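Local coordinates for tyrosine recombinase XerH (Helicobacter pylori, PDB 5JK0), which cuts and rejoins recombining DNA molecules as a site-specific tyrosine recombinase and takes part in chromosome segregation, at residues K103-D106 and E107-A111. Residues are numbered along the deposited sequence; the frame is centred on the assembly and turned at random.
Sequences KNID and EVMLA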
loop_
_atom_site.group_PDB
_atom_site.type_symbol
_atom_site.label_atom_id
_atom_site.label_comp_id
_atom_site.label_asym_id
_atom_site.label_seq_id
_atom_site.Cartn_x
_atom_site.Cartn_y
_atom_site.Cartn_z
ATOM N N LYS D 103 -28.506 -19.588 -5.860
ATOM C CA LYS D 103 -27.470 -19.429 -6.876
ATOM C C LYS D 103 -27.472 -18.023 -7.476
ATOM O O LYS D 103 -26.522 -17.631 -8.155
ATOM C CB LYS D 103 -27.644 -20.474 -7.981
ATOM C CG LYS D 103 -27.451 -21.908 -7.511
ATOM C CD LYS D 103 -27.640 -22.897 -8.652
ATOM C CE LYS D 103 -27.433 -24.329 -8.184
ATOM N NZ LYS D 103 -27.661 -25.314 -9.278
ATOM N N ASN D 104 -28.538 -17.270 -7.222
ATOM C CA ASN D 104 -28.628 -15.891 -7.692
ATOM C C ASN D 104 -27.747 -14.955 -6.871
ATOM O O ASN D 104 -27.463 -13.830 -7.286
ATOM C CB ASN D 104 -30.078 -15.404 -7.660
ATOM C CG ASN D 104 -30.963 -16.141 -8.646
ATOM O OD1 ASN D 104 -32.036 -16.630 -8.292
ATOM N ND2 ASN D 104 -30.514 -16.225 -9.892
ATOM N N ILE D 105 -27.318 -15.426 -5.705
ATOM C CA ILE D 105 -26.432 -14.649 -4.849
ATOM C C ILE D 105 -25.014 -14.629 -5.413
ATOM O O ILE D 105 -24.371 -15.672 -5.528
ATOM C CB ILE D 105 -26.395 -15.209 -3.414
ATOM C CG1 ILE D 105 -27.795 -15.190 -2.795
ATOM C CG2 ILE D 105 -25.418 -14.415 -2.558
ATOM C CD1 ILE D 105 -27.836 -15.690 -1.364
ATOM N N ASP D 106 -24.532 -13.442 -5.768
ATOM C CA ASP D 106 -23.174 -13.304 -6.284
ATOM C C ASP D 106 -22.426 -12.157 -5.611
ATOM O O ASP D 106 -22.912 -11.564 -4.649
ATOM C CB ASP D 106 -23.190 -13.102 -7.804
ATOM C CG ASP D 106 -24.133 -11.994 -8.248
ATOM O OD1 ASP D 106 -24.431 -11.090 -7.439
ATOM O OD2 ASP D 106 -24.572 -12.028 -9.416
ATOM N N GLU D 107 -21.244 -11.851 -6.133
ATOM C CA GLU D 107 -20.368 -10.848 -5.541
ATOM C C GLU D 107 -20.943 -9.440 -5.671
ATOM O O GLU D 107 -20.741 -8.595 -4.800
ATOM C CB GLU D 107 -18.986 -10.918 -6.190
ATOM C CG GLU D 107 -17.842 -10.555 -5.266
ATOM C CD GLU D 107 -16.503 -11.037 -5.791
ATOM O OE1 GLU D 107 -16.462 -11.545 -6.933
ATOM O OE2 GLU D 107 -15.497 -10.918 -5.064
ATOM N N VAL D 108 -21.660 -9.194 -6.765
ATOM C CA VAL D 108 -22.286 -7.896 -6.998
ATOM C C VAL D 108 -23.368 -7.619 -5.955
ATOM O O VAL D 108 -23.453 -6.516 -5.413
ATOM C CB VAL D 108 -22.901 -7.812 -8.410
ATOM C CG1 VAL D 108 -23.707 -6.529 -8.572
ATOM C CG2 VAL D 108 -21.811 -7.901 -9.465
ATOM N N MET D 109 -24.182 -8.632 -5.670
ATOM C CA MET D 109 -25.241 -8.507 -4.674
ATOM C C MET D 109 -24.675 -8.210 -3.290
ATOM O O MET D 109 -25.205 -7.372 -2.560
ATOM C CB MET D 109 -26.091 -9.778 -4.626
ATOM C CG MET D 109 -27.150 -9.762 -3.534
ATOM S SD MET D 109 -28.017 -11.329 -3.337
ATOM C CE MET D 109 -28.911 -11.431 -4.886
ATOM N N LEU D 110 -23.592 -8.897 -2.935
ATOM C CA LEU D 110 -22.959 -8.703 -1.635
ATOM C C LEU D 110 -22.357 -7.305 -1.529
ATOM O O LEU D 110 -22.383 -6.688 -0.464
ATOM C CB LEU D 110 -21.883 -9.763 -1.388
ATOM C CG LEU D 110 -22.342 -11.226 -1.360
ATOM C CD1 LEU D 110 -21.241 -12.128 -0.823
ATOM C CD2 LEU D 110 -23.610 -11.387 -0.540
ATOM N N ALA D 111 -21.817 -6.811 -2.639
ATOM C CA ALA D 111 -21.241 -5.470 -2.680
ATOM C C ALA D 111 -22.314 -4.406 -2.469
ATOM O O ALA D 111 -22.085 -3.407 -1.787
ATOM C CB ALA D 111 -20.520 -5.241 -3.998
#
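Asp106 stands immediately before helix 107-117 and accepts two hydrogen bonds from its first turn, one on its side chain and one on its backbone carbonyl. Met109 N donates to Asp106 OD1 over 3.0 Å, meeting that oxygen almost in line with its C-O bond. A chi1 of 51°, with CG between the backbone N and the carbonyl carbon, turns OD1 to the end of the helix, within reach of Met109 N. At the positive end of the helix dipole, the carboxylate of Asp106 is probably stabilised in its charged form. Asp106 O, for its part, accepts from Leu110 N at 3.2 Å, the first i to i+4 bond of the helix.

The apolar contacts centre on Ile105. Met109 runs extended through CG to SD, which lies 3.9 Å from Ile105 CG1. The turn at chi3 (-67°) then carries CE alone, into van der Waals contact with Asn104 O at 3.7 Å. Ile105 CG2 meets Leu110 CD2 at 4.1 Å. Phe87 of helix 74-93 touches both Ile105 and Met109, while Phe137 of helix 123-143 packs against Ile105 and Leu110.

A side-chain N-cap at Asp106, joined by a hydrophobic staple between Ile105 (N') and Leu110 (N4), thus caps the N-terminus of helix 107-117 within the core-binding domain.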